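Local coordinates for protein ArCE4A (Arthrobacter sp. AW19M34-1, PDB 5LFZ) that probably removes acetyl groups from N-acetylated polysaccharides, as a metal-dependent deacetylase of carbohydrate esterase family 4, at residues A[40-45]-A[181-186]; A[50-55]-A[200-205]; A[71-74]-A[78-81]; A[103-108]-A[114-119]; A[155-160]-A[187-192]. All blocks are in the same frame, centred on the assembly; numbering follows the deposited sequence.

Contact 1 of 5, residues A[40-45]-A[181-186]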
# COMPACT_ATOMS: atom_id res chain seq x y z
N ASN A 40 -5.30 -4.84 -12.61
CA ASN A 40 -5.14 -6.23 -13.03
C ASN A 40 -3.86 -6.46 -13.83
O ASN A 40 -3.22 -7.51 -13.68
CB ASN A 40 -6.35 -6.68 -13.81
CG ASN A 40 -7.49 -7.06 -12.90
OD1 ASN A 40 -7.51 -8.17 -12.35
ND2 ASN A 40 -8.42 -6.14 -12.69
N ARG A 41 -3.47 -5.50 -14.66
CA ARG A 41 -2.20 -5.61 -15.37
C ARG A 41 -1.05 -5.58 -14.37
O ARG A 41 -0.07 -6.30 -14.51
CB ARG A 41 -2.04 -4.48 -16.39
CG ARG A 41 -2.91 -4.66 -17.62
CD ARG A 41 -3.07 -3.37 -18.40
NE ARG A 41 -1.81 -2.92 -18.98
CZ ARG A 41 -1.63 -1.72 -19.50
NH1 ARG A 41 -2.62 -0.84 -19.51
NH2 ARG A 41 -0.45 -1.40 -20.02
N LEU A 42 -1.21 -4.76 -13.34
CA LEU A 42 -0.24 -4.66 -12.27
C LEU A 42 -0.11 -6.01 -11.54
O LEU A 42 0.99 -6.49 -11.28
CB LEU A 42 -0.66 -3.54 -11.31
CG LEU A 42 0.21 -3.17 -10.12
CD1 LEU A 42 1.63 -3.13 -10.56
CD2 LEU A 42 -0.22 -1.80 -9.59
N LEU A 43 -1.25 -6.62 -11.25
CA LEU A 43 -1.27 -7.91 -10.58
C LEU A 43 -0.67 -9.00 -11.47
O LEU A 43 -0.01 -9.91 -10.99
CB LEU A 43 -2.69 -8.28 -10.17
CG LEU A 43 -3.29 -7.49 -9.01
CD1 LEU A 43 -4.78 -7.76 -8.93
CD2 LEU A 43 -2.63 -7.88 -7.70
N ASP A 44 -0.93 -8.89 -12.77
CA ASP A 44 -0.35 -9.82 -13.73
C ASP A 44 1.17 -9.76 -13.69
O ASP A 44 1.84 -10.79 -13.64
CB ASP A 44 -0.85 -9.53 -15.15
CG ASP A 44 -2.30 -9.93 -15.36
OD1 ASP A 44 -2.87 -10.67 -14.52
OD2 ASP A 44 -2.89 -9.50 -16.38
N GLU A 45 1.71 -8.54 -13.70
CA GLU A 45 3.16 -8.36 -13.69
C GLU A 45 3.78 -8.86 -12.39
O GLU A 45 4.82 -9.52 -12.40
CB GLU A 45 3.53 -6.89 -13.91
CG GLU A 45 3.11 -6.32 -15.27
CD GLU A 45 3.76 -7.03 -16.44
OE1 GLU A 45 4.86 -7.60 -16.27
OE2 GLU A 45 3.18 -7.01 -17.55
N LYS A 181 4.06 -0.20 -16.22
CA LYS A 181 5.29 -0.28 -17.00
C LYS A 181 6.52 -0.30 -16.10
O LYS A 181 7.55 -0.88 -16.47
CB LYS A 181 5.36 0.90 -17.98
CG LYS A 181 4.35 0.80 -19.12
CD LYS A 181 4.41 2.02 -20.02
CE LYS A 181 4.14 1.65 -21.48
NZ LYS A 181 3.58 0.27 -21.62
N ALA A 182 6.43 0.31 -14.92
CA ALA A 182 7.56 0.35 -14.00
C ALA A 182 7.81 -0.99 -13.32
O ALA A 182 8.96 -1.36 -13.10
CB ALA A 182 7.35 1.42 -12.95
N VAL A 183 6.75 -1.69 -12.98
CA VAL A 183 6.89 -2.84 -12.08
C VAL A 183 7.82 -3.96 -12.56
O VAL A 183 8.64 -4.42 -11.76
CB VAL A 183 5.51 -3.43 -11.74
CG1 VAL A 183 5.62 -4.91 -11.38
CG2 VAL A 183 4.95 -2.65 -10.59
N PRO A 184 7.73 -4.38 -13.84
CA PRO A 184 8.65 -5.45 -14.26
C PRO A 184 10.11 -5.09 -14.01
O PRO A 184 10.86 -5.90 -13.47
CB PRO A 184 8.37 -5.59 -15.75
CG PRO A 184 6.97 -5.12 -15.90
CD PRO A 184 6.83 -3.99 -14.94
N GLN A 185 10.49 -3.87 -14.37
CA GLN A 185 11.86 -3.42 -14.17
C GLN A 185 12.18 -3.18 -12.69
O GLN A 185 13.28 -3.50 -12.22
CB GLN A 185 12.11 -2.15 -14.98
CG GLN A 185 13.53 -1.65 -14.88
CD GLN A 185 13.77 -0.38 -15.69
OE1 GLN A 185 14.89 0.10 -15.78
NE2 GLN A 185 12.70 0.16 -16.27
N LEU A 186 11.23 -2.61 -11.96
CA LEU A 186 11.45 -2.28 -10.55
C LEU A 186 11.72 -3.55 -9.73
O LEU A 186 12.65 -3.59 -8.92
CB LEU A 186 10.26 -1.51 -9.98
CG LEU A 186 10.41 -1.19 -8.49
CD1 LEU A 186 11.73 -0.47 -8.25
CD2 LEU A 186 9.25 -0.37 -7.98

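Contact 2 of 5, residues A[50-55]-A[200-205]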
# COMPACT_ATOMS: atom_id res chain seq x y z
N HIS A 50 6.54 -13.47 -9.23
CA HIS A 50 6.29 -14.07 -7.92
C HIS A 50 6.52 -13.07 -6.79
O HIS A 50 7.22 -13.35 -5.82
CB HIS A 50 7.17 -15.31 -7.73
CG HIS A 50 6.86 -16.10 -6.49
ND1 HIS A 50 7.82 -16.44 -5.56
CD2 HIS A 50 5.69 -16.60 -6.02
CE1 HIS A 50 7.26 -17.13 -4.58
NE2 HIS A 50 5.97 -17.24 -4.84
N THR A 51 5.92 -11.89 -6.92
CA THR A 51 6.17 -10.82 -5.98
C THR A 51 4.88 -10.32 -5.36
O THR A 51 3.93 -10.02 -6.08
CB THR A 51 6.89 -9.64 -6.66
OG1 THR A 51 8.20 -10.05 -7.08
CG2 THR A 51 7.00 -8.46 -5.71
N PRO A 52 4.84 -10.25 -4.02
CA PRO A 52 3.69 -9.70 -3.31
C PRO A 52 3.80 -8.20 -3.14
O PRO A 52 4.91 -7.65 -3.16
CB PRO A 52 3.75 -10.39 -1.96
CG PRO A 52 5.23 -10.53 -1.71
CD PRO A 52 5.88 -10.73 -3.08
N ALA A 53 2.67 -7.53 -3.00
CA ALA A 53 2.65 -6.10 -2.75
C ALA A 53 1.50 -5.78 -1.81
O ALA A 53 0.68 -6.64 -1.50
CB ALA A 53 2.52 -5.33 -4.06
N THR A 54 1.47 -4.54 -1.34
CA THR A 54 0.41 -4.08 -0.45
C THR A 54 -0.35 -2.96 -1.15
O THR A 54 0.25 -2.00 -1.63
CB THR A 54 0.97 -3.59 0.88
OG1 THR A 54 1.79 -4.63 1.44
CG2 THR A 54 -0.15 -3.23 1.87
N PHE A 55 -1.67 -3.12 -1.24
CA PHE A 55 -2.51 -2.17 -1.94
C PHE A 55 -3.36 -1.39 -0.95
O PHE A 55 -4.21 -1.96 -0.28
CB PHE A 55 -3.41 -2.91 -2.95
CG PHE A 55 -2.64 -3.57 -4.06
CD1 PHE A 55 -2.17 -4.87 -3.93
CD2 PHE A 55 -2.38 -2.88 -5.24
CE1 PHE A 55 -1.46 -5.47 -4.96
CE2 PHE A 55 -1.68 -3.48 -6.27
CZ PHE A 55 -1.21 -4.78 -6.12
N VAL A 200 3.43 -5.59 3.83
CA VAL A 200 3.66 -4.76 4.99
C VAL A 200 3.59 -5.59 6.27
O VAL A 200 4.39 -5.40 7.20
CB VAL A 200 2.63 -3.59 5.04
CG1 VAL A 200 2.64 -2.92 6.39
CG2 VAL A 200 2.94 -2.59 3.93
N ASP A 201 2.67 -6.55 6.29
CA ASP A 201 2.52 -7.45 7.43
C ASP A 201 3.82 -8.18 7.71
O ASP A 201 4.31 -8.19 8.84
CB ASP A 201 1.39 -8.45 7.16
CG ASP A 201 0.97 -9.17 8.41
OD1 ASP A 201 0.06 -8.67 9.11
OD2 ASP A 201 1.54 -10.24 8.69
N GLN A 202 4.39 -8.79 6.68
CA GLN A 202 5.66 -9.50 6.81
C GLN A 202 6.79 -8.57 7.24
O GLN A 202 7.64 -8.95 8.05
CB GLN A 202 6.04 -10.18 5.49
CG GLN A 202 5.04 -11.19 4.97
CD GLN A 202 5.45 -11.73 3.61
OE1 GLN A 202 5.27 -11.06 2.58
NE2 GLN A 202 6.02 -12.93 3.59
N LEU A 203 6.79 -7.36 6.68
CA LEU A 203 7.84 -6.39 6.96
C LEU A 203 7.90 -6.05 8.44
O LEU A 203 8.99 -5.93 9.02
CB LEU A 203 7.62 -5.12 6.14
CG LEU A 203 8.70 -4.05 6.31
CD1 LEU A 203 10.02 -4.53 5.72
CD2 LEU A 203 8.27 -2.76 5.65
N PHE A 204 6.74 -5.94 9.07
CA PHE A 204 6.68 -5.57 10.49
C PHE A 204 6.48 -6.77 11.41
O PHE A 204 6.31 -6.60 12.62
CB PHE A 204 5.56 -4.56 10.73
CG PHE A 204 5.89 -3.18 10.23
CD1 PHE A 204 6.61 -2.30 11.02
CD2 PHE A 204 5.47 -2.77 8.98
CE1 PHE A 204 6.91 -1.02 10.56
CE2 PHE A 204 5.77 -1.50 8.51
CZ PHE A 204 6.49 -0.63 9.31
N ALA A 205 6.50 -7.97 10.85
CA ALA A 205 6.31 -9.18 11.64
C ALA A 205 7.38 -9.31 12.72
O ALA A 205 8.58 -9.32 12.43
CB ALA A 205 6.32 -10.40 10.74

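Contact 3 of 5, residues A[71-74]-A[78-81]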
# COMPACT_ATOMS: atom_id res chain seq x y z
N ARG A 71 -8.60 -11.13 -6.10
CA ARG A 71 -7.29 -11.49 -6.66
C ARG A 71 -6.17 -11.17 -5.68
O ARG A 71 -5.24 -11.95 -5.52
CB ARG A 71 -7.01 -10.76 -7.98
CG ARG A 71 -7.63 -11.35 -9.22
CD ARG A 71 -6.95 -10.78 -10.46
NE ARG A 71 -5.58 -11.26 -10.61
CZ ARG A 71 -4.75 -10.87 -11.58
NH1 ARG A 71 -5.15 -9.98 -12.48
NH2 ARG A 71 -3.52 -11.37 -11.65
N MET A 72 -6.26 -10.01 -5.04
CA MET A 72 -5.22 -9.59 -4.11
C MET A 72 -5.06 -10.59 -2.97
O MET A 72 -3.93 -10.96 -2.61
CB MET A 72 -5.53 -8.21 -3.55
CG MET A 72 -5.51 -7.12 -4.61
SD MET A 72 -6.03 -5.52 -3.97
CE MET A 72 -5.74 -4.49 -5.41
N VAL A 73 -6.18 -11.03 -2.42
CA VAL A 73 -6.15 -12.03 -1.35
C VAL A 73 -5.66 -13.37 -1.89
O VAL A 73 -4.76 -13.98 -1.31
CB VAL A 73 -7.54 -12.20 -0.71
CG1 VAL A 73 -7.53 -13.36 0.30
CG2 VAL A 73 -7.99 -10.90 -0.06
N ASP A 74 -6.24 -13.81 -3.00
CA ASP A 74 -5.92 -15.11 -3.58
C ASP A 74 -4.46 -15.24 -4.00
O ASP A 74 -3.90 -16.34 -3.97
CB ASP A 74 -6.82 -15.40 -4.79
CG ASP A 74 -8.20 -15.93 -4.39
OD1 ASP A 74 -8.41 -16.23 -3.20
OD2 ASP A 74 -9.07 -16.05 -5.28
N GLN A 78 -1.45 -7.98 0.17
CA GLN A 78 -2.12 -7.44 1.35
C GLN A 78 -2.99 -6.24 0.98
O GLN A 78 -2.57 -5.37 0.22
CB GLN A 78 -1.10 -7.04 2.41
CG GLN A 78 -1.75 -6.51 3.67
CD GLN A 78 -0.77 -6.29 4.80
OE1 GLN A 78 0.44 -6.35 4.60
NE2 GLN A 78 -1.29 -6.03 5.99
N ILE A 79 -4.20 -6.20 1.52
CA ILE A 79 -5.08 -5.06 1.32
C ILE A 79 -5.06 -4.16 2.55
O ILE A 79 -5.31 -4.61 3.68
CB ILE A 79 -6.52 -5.52 1.03
CG1 ILE A 79 -6.53 -6.45 -0.18
CG2 ILE A 79 -7.43 -4.31 0.85
CD1 ILE A 79 -7.85 -7.16 -0.41
N GLY A 80 -4.76 -2.88 2.33
CA GLY A 80 -4.84 -1.88 3.38
C GLY A 80 -5.91 -0.85 3.04
O GLY A 80 -6.37 -0.78 1.90
N SER A 81 -6.32 -0.06 4.03
CA SER A 81 -7.29 1.00 3.80
C SER A 81 -6.61 2.32 3.46
O SER A 81 -5.60 2.68 4.07
CB SER A 81 -8.17 1.19 5.04
OG SER A 81 -8.97 2.36 4.92

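Contact 4 of 5, residues A[103-108]-A[114-119]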
# COMPACT_ATOMS: atom_id res chain seq x y z
N TRP A 103 -16.73 2.90 6.23
CA TRP A 103 -17.25 2.70 4.87
C TRP A 103 -16.26 1.92 4.02
O TRP A 103 -16.65 1.15 3.16
CB TRP A 103 -17.56 4.04 4.19
CG TRP A 103 -18.67 4.81 4.81
CD1 TRP A 103 -19.57 4.36 5.74
CD2 TRP A 103 -19.02 6.17 4.55
NE1 TRP A 103 -20.45 5.36 6.07
CE2 TRP A 103 -20.13 6.49 5.35
CE3 TRP A 103 -18.49 7.16 3.71
CZ2 TRP A 103 -20.73 7.74 5.34
CZ3 TRP A 103 -19.08 8.41 3.70
CH2 TRP A 103 -20.19 8.69 4.51
N THR A 104 -14.97 2.13 4.27
CA THR A 104 -13.94 1.45 3.50
C THR A 104 -13.88 -0.01 3.90
O THR A 104 -13.77 -0.90 3.04
CB THR A 104 -12.56 2.11 3.69
OG1 THR A 104 -12.66 3.50 3.36
CG2 THR A 104 -11.50 1.45 2.79
N ASP A 105 -13.96 -0.26 5.20
CA ASP A 105 -13.95 -1.63 5.72
C ASP A 105 -15.12 -2.43 5.16
O ASP A 105 -14.95 -3.60 4.80
CB ASP A 105 -14.01 -1.65 7.25
CG ASP A 105 -12.70 -1.25 7.89
OD1 ASP A 105 -11.68 -1.19 7.17
OD2 ASP A 105 -12.67 -1.04 9.13
N GLU A 106 -16.29 -1.82 5.08
CA GLU A 106 -17.46 -2.53 4.58
C GLU A 106 -17.25 -2.91 3.12
O GLU A 106 -17.58 -4.02 2.70
CB GLU A 106 -18.73 -1.70 4.72
CG GLU A 106 -19.96 -2.39 4.16
CD GLU A 106 -21.06 -1.43 3.74
OE1 GLU A 106 -20.76 -0.26 3.43
OE2 GLU A 106 -22.23 -1.85 3.72
N ALA A 107 -16.70 -1.98 2.36
CA ALA A 107 -16.45 -2.22 0.94
C ALA A 107 -15.46 -3.37 0.75
O ALA A 107 -15.68 -4.26 -0.08
CB ALA A 107 -15.94 -0.95 0.27
N ILE A 108 -14.38 -3.35 1.52
CA ILE A 108 -13.37 -4.40 1.43
C ILE A 108 -13.94 -5.75 1.88
O ILE A 108 -13.69 -6.79 1.25
CB ILE A 108 -12.12 -4.04 2.27
CG1 ILE A 108 -11.39 -2.83 1.68
CG2 ILE A 108 -11.15 -5.23 2.34
CD1 ILE A 108 -10.32 -2.25 2.61
N VAL A 114 -12.43 -10.03 3.65
CA VAL A 114 -11.40 -9.77 4.65
C VAL A 114 -11.53 -8.37 5.22
O VAL A 114 -12.20 -7.52 4.64
CB VAL A 114 -9.97 -9.95 4.07
CG1 VAL A 114 -9.81 -11.32 3.44
CG2 VAL A 114 -9.67 -8.85 3.06
N LYS A 115 -10.89 -8.15 6.36
CA LYS A 115 -10.79 -6.84 6.95
C LYS A 115 -9.34 -6.37 6.83
O LYS A 115 -8.43 -7.16 7.08
CB LYS A 115 -11.23 -6.88 8.42
CG LYS A 115 -11.41 -5.52 9.08
CD LYS A 115 -11.74 -5.67 10.56
CE LYS A 115 -13.02 -6.48 10.78
NZ LYS A 115 -14.22 -5.61 10.85
N PRO A 116 -9.12 -5.11 6.42
CA PRO A 116 -7.74 -4.63 6.39
C PRO A 116 -7.17 -4.58 7.80
O PRO A 116 -7.93 -4.51 8.77
CB PRO A 116 -7.86 -3.22 5.79
CG PRO A 116 -9.24 -2.80 6.20
CD PRO A 116 -10.08 -4.04 6.10
N GLN A 117 -5.85 -4.64 7.92
CA GLN A 117 -5.22 -4.62 9.23
C GLN A 117 -4.32 -3.41 9.37
O GLN A 117 -3.66 -3.23 10.40
CB GLN A 117 -4.44 -5.92 9.46
CG GLN A 117 -5.29 -7.17 9.33
CD GLN A 117 -4.45 -8.43 9.26
OE1 GLN A 117 -3.25 -8.38 9.00
NE2 GLN A 117 -5.08 -9.57 9.51
N ILE A 118 -4.28 -2.59 8.32
CA ILE A 118 -3.44 -1.40 8.27
C ILE A 118 -4.17 -0.30 7.50
O ILE A 118 -5.03 -0.59 6.67
CB ILE A 118 -2.08 -1.69 7.58
CG1 ILE A 118 -2.32 -2.29 6.19
CG2 ILE A 118 -1.24 -2.64 8.42
CD1 ILE A 118 -1.03 -2.69 5.46
N LEU A 119 -3.82 0.95 7.78
CA LEU A 119 -4.41 2.09 7.08
C LEU A 119 -3.31 3.09 6.74
O LEU A 119 -2.42 3.32 7.55
CB LEU A 119 -5.51 2.75 7.92
CG LEU A 119 -6.26 3.95 7.33
CD1 LEU A 119 -7.71 3.97 7.83
CD2 LEU A 119 -5.58 5.29 7.64
O HOH W 1 -13.14 -5.21 5.88

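Contact 5 of 5, residues A[155-160]-A[187-192]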
# COMPACT_ATOMS: atom_id res chain seq x y z
N LYS A 155 11.60 6.90 -14.01
CA LYS A 155 11.93 7.70 -12.83
C LYS A 155 11.41 7.02 -11.56
O LYS A 155 12.05 7.07 -10.52
CB LYS A 155 11.36 9.12 -12.96
CG LYS A 155 11.66 10.00 -11.76
CD LYS A 155 11.53 11.47 -12.13
CE LYS A 155 11.87 12.37 -10.95
NZ LYS A 155 11.94 13.80 -11.35
N THR A 156 10.24 6.38 -11.67
CA THR A 156 9.70 5.60 -10.56
C THR A 156 10.70 4.52 -10.15
O THR A 156 11.04 4.38 -8.98
CB THR A 156 8.35 4.96 -10.93
OG1 THR A 156 7.43 5.99 -11.30
CG2 THR A 156 7.79 4.17 -9.75
N VAL A 157 11.19 3.78 -11.14
CA VAL A 157 12.18 2.74 -10.89
C VAL A 157 13.46 3.32 -10.27
O VAL A 157 13.98 2.79 -9.29
CB VAL A 157 12.54 1.99 -12.18
CG1 VAL A 157 13.71 1.06 -11.95
CG2 VAL A 157 11.33 1.22 -12.71
N ARG A 158 13.94 4.42 -10.85
CA ARG A 158 15.21 5.00 -10.40
C ARG A 158 15.15 5.41 -8.93
O ARG A 158 16.04 5.05 -8.16
CB ARG A 158 15.59 6.21 -11.26
CG ARG A 158 16.93 6.82 -10.88
CD ARG A 158 17.23 8.10 -11.65
NE ARG A 158 16.24 9.14 -11.38
CZ ARG A 158 15.89 10.09 -12.24
NH1 ARG A 158 16.46 10.14 -13.45
NH2 ARG A 158 14.98 10.99 -11.91
N ILE A 159 14.11 6.15 -8.56
CA ILE A 159 13.97 6.63 -7.18
C ILE A 159 13.76 5.47 -6.21
O ILE A 159 14.36 5.43 -5.14
CB ILE A 159 12.81 7.64 -7.06
CG1 ILE A 159 13.14 8.90 -7.86
CG2 ILE A 159 12.56 8.00 -5.59
CD1 ILE A 159 12.01 9.90 -7.94
N ALA A 160 12.90 4.52 -6.59
CA ALA A 160 12.66 3.36 -5.75
C ALA A 160 13.94 2.57 -5.52
O ALA A 160 14.26 2.20 -4.39
CB ALA A 160 11.59 2.47 -6.36
N VAL A 187 10.91 -4.58 -9.95
CA VAL A 187 11.09 -5.84 -9.25
C VAL A 187 12.45 -6.47 -9.60
O VAL A 187 13.19 -6.89 -8.71
CB VAL A 187 9.97 -6.82 -9.58
CG1 VAL A 187 10.24 -8.19 -8.96
CG2 VAL A 187 8.64 -6.28 -9.09
N SER A 188 12.76 -6.52 -10.89
CA SER A 188 14.03 -7.09 -11.34
C SER A 188 15.21 -6.40 -10.68
O SER A 188 16.12 -7.06 -10.17
CB SER A 188 14.16 -6.97 -12.86
OG SER A 188 13.20 -7.79 -13.51
N LYS A 189 15.20 -5.07 -10.67
CA LYS A 189 16.30 -4.32 -10.11
C LYS A 189 16.38 -4.42 -8.59
O LYS A 189 17.48 -4.48 -8.03
CB LYS A 189 16.22 -2.85 -10.53
CG LYS A 189 16.71 -2.61 -11.96
CD LYS A 189 16.59 -1.16 -12.38
CE LYS A 189 17.13 -0.95 -13.78
NZ LYS A 189 18.60 -1.15 -13.84
N LEU A 190 15.24 -4.47 -7.90
CA LEU A 190 15.27 -4.62 -6.45
C LEU A 190 15.80 -6.01 -6.08
O LEU A 190 16.59 -6.15 -5.14
CB LEU A 190 13.89 -4.38 -5.84
CG LEU A 190 13.45 -2.91 -5.80
CD1 LEU A 190 11.99 -2.81 -5.41
CD2 LEU A 190 14.34 -2.11 -4.84
N HIS A 191 15.38 -7.03 -6.82
CA HIS A 191 15.94 -8.36 -6.64
C HIS A 191 17.45 -8.38 -6.90
O HIS A 191 18.22 -8.94 -6.12
CB HIS A 191 15.26 -9.37 -7.55
CG HIS A 191 13.93 -9.83 -7.05
ND1 HIS A 191 13.00 -10.46 -7.87
CD2 HIS A 191 13.37 -9.77 -5.82
CE1 HIS A 191 11.93 -10.77 -7.16
NE2 HIS A 191 12.13 -10.36 -5.91
N ASP A 192 17.86 -7.76 -8.00
CA ASP A 192 19.27 -7.75 -8.36
C ASP A 192 20.08 -6.96 -7.33
O ASP A 192 21.28 -7.19 -7.17
CB ASP A 192 19.45 -7.16 -9.76
CG ASP A 192 20.85 -7.38 -10.29
OD1 ASP A 192 21.45 -8.42 -9.99
OD2 ASP A 192 21.34 -6.50 -11.03

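Contact 1 of 5, residues A[40-45]-A[181-186]
Leu42 lays its CD1 methyl against the side of Val183, and the two side chains cross at roughly a right angle. CD1 stands 3.4 Å from Val183 CG2, closer than methyl groups usually come, so this pair is tightly pressed. Its position follows from chi1 of Leu42 (-177°), which sets CG anti to the backbone N and carries the isobutyl group toward helix 177-192. One turn further along, Glu45 CB meets the other branch of Val183, with CG1 at 3.8 Å. The chain of Glu45 then bends at chi2 and brings OE1 alongside the proline ring, 3.3 Å from Pro184 CG. The two helices run nearly parallel, their short axes at 14° and 9.3 Å apart. They pack side by side on the outside of the family's deformed beta/alpha barrel, where Leu42 and Val183 both also touch Phe31 of strand 26-32. Pro184 has no N-H to give to the preceding turn, which kinks its helix, while its carbonyl accepts from Gln49. Arg41 pairs with Glu177. No hydrogen bond joins the segments: apolar fit does the work, and the carboxylate of the partly exposed Glu45 gains at most a weak electrostatic attraction from the proline C-H groups.

Contact 2 of 5, residues A[50-55]-A[200-205]
Chi1 of Thr54 (-54°) sets OG1 anti to its carbonyl carbon, while chi1 of Val200 (166°) leaves CG2 beside its own backbone N; together they bring the hydroxyl up to both the amide and a methyl of Val200. The amide donates to the hydroxyl, with Val200 N 3.1 Å from Thr54 OG1 and an N-H...O angle of 153°, a moderately bent bond. Val200 CG2 approaches the same oxygen to 3.4 Å and also lies 3.8 Å from Thr54 CG2; the two side chains cross nearly at right angles. Farther along, Pro52 CG comes within 4.3 Å of Gln202 OE1, whose hydrogen bond is to Thr199 N. Strand 54-57 lies between strands 26-32 and 78-81 of the parallel sheet, and Thr54 bonds through its backbone to Leu29 and Phe31. Ala53 and Phe55 turn toward helix 39-48, whereas Thr54 faces helix 200-203, which therefore lies on the other side of the strand. Ile118 packs on both Thr54 and Val200. Because Val200 and Asp201 open a short helix, their amides lack acceptors from a preceding turn. Thr54 OG1 and Gln78 OE1 respectively accept from them, which is consistent with side chains of strands 54-57 and 78-81 setting where this helix begins.

Contact 3 of 5, residues A[71-74]-A[78-81]
Ile79 points its CB from strand 78-81 toward the end of helix 66-74, and the branch through CG1 and CD1 makes the contact. With chi1 at -56°, CG1 stands anti to the carbonyl carbon and enters the angle made by the Met72 side chain, 3.9 Å from Met72 CB and equally 3.9 Å from Met72 SD. The terminal CD1 runs on to the next residue, ending 3.8 Å from Val73 CG2 and still 4.0 Å from Met72 CB. Ile79 thus crosses both helical side chains at about a right angle, its tip touching both the base of Met72 and one branch of Val73. Strands 54-57 and 78-81 are parallel neighbours in the sheet, and helix 66-74 belongs to the connection between them, so the pair closes a beta-alpha-beta crossover, a repeating element of the barrel fold expected for a NodB-type domain. Further faces of Ile79 meet Val57 of the adjacent strand and Ile108 of helix 94-112. Met72 extends straight beyond CG, chi2 175°, a shape that carries its CE past Ile79 to the ring of Phe55. Val73 also touches Ala112 and Val114, at the edge of the buried cluster.

Contact 4 of 5, residues A[103-108]-A[114-119]
Helix 94-112 runs here beside the irregular chain that follows it, the backbones nearest at Asp105 CA and Lys115 CA, 6.2 Å apart, with Asp105 and Pro116 touching there and no direct hydrogen bond across. A water joins the two backbones instead, donating to Asp105 O at 2.7 Å and to Val114 O at 2.8 Å, so that both carbonyls are served by one molecule. Asp105 OD1 rests against the proline ring, 3.1 Å from Pro116 CG, a close contact of oxygen with carbon; the other oxygen, OD2, takes part in a hydrogen bond with Tyr136 OH, which gives the carboxylate a second contact and limits its rotation. Beyond Pro116 the chain rejoins the body of the family's distorted beta/alpha barrel: Ile118 bonds through its backbone to Ser81 of strand 78-81, and Leu119 to Pro137 and Val139. Ile108 carries the apolar part of the contact. Its chi1 of -66° sends CG1 and then CD1 to the proline, with Ile108 CD1 3.8 Å from Pro116 CG, and leaves CG2 anti to the backbone N. There Ile108 CG2 touches Val114 O at 3.4 Å and Val114 CG2 at 4.0 Å. Deeper in, Ile108 packs on Ile79 and Val57.

Contact 5 of 5, residues A[155-160]-A[187-192]
Leu190 CD2 sits over one face of the peptide that follows Ala160, 4.3 Å from Ala160 O, a loose approach by a methyl; no ring or planar side chain takes part where Val157 meets Lys189 and Ala160 meets Leu190. The firmer touch is Val157 CG1 on Lys189 CD, 3.7 Å apart, where a branch of the valine lies across the aliphatic part of the lysine at about a right angle. Chi1 of Val157 (172°) places CG1 anti to its backbone N, while CG2 is turned to Ala182, Gln185 and Leu186 on the same partner helix. The lysine leaves its helix with chi1 of -78° and runs extended as far as CE, so that CD reaches the valine; the chain bends only at chi4, beyond the atom that touches. In chain order, helix 153-163, strand 168-173, helix 177-192 and strand 196-197 alternate as helix and strand do in a beta/alpha barrel, and the contact joins two successive helices of its outer layer. The backbones are nearest at Val157 CA and Lys189 CA, 8.2 Å apart, and at Ala160 CA and Leu190 CA, 8.4 Å apart. Ala160, with only a methyl, makes its side-chain packing on Leu186, one turn before Leu190, and Leu190 itself reaches inward to Leu197 of strand 196-197.

The five contacts are spread over the beta/alpha barrel. Contacts 1 and 5 share helix 177-192, with centres 12 Å apart, and link three outer helices in a row. Contact 3 meets contact 1 through the salt bridge of Arg71 with Asp44. Contacts 2 and 3 lie 10 Å apart on neighbouring strands 54-57 and 78-81, and contact 4 stands another 10 Å from contact 3, bound to it by Ser81 and Ile118. Contacts 4 and 5, 29 Å apart, lie on opposite sides of the centre. Along the chain, contacts 1 and 2 bring late helices back to the early part, while contacts 3 and 4 are local; the nickel site of Asp33, His82 and His86 lies about 13 to 14 Å from side chains of contacts 1 to 4.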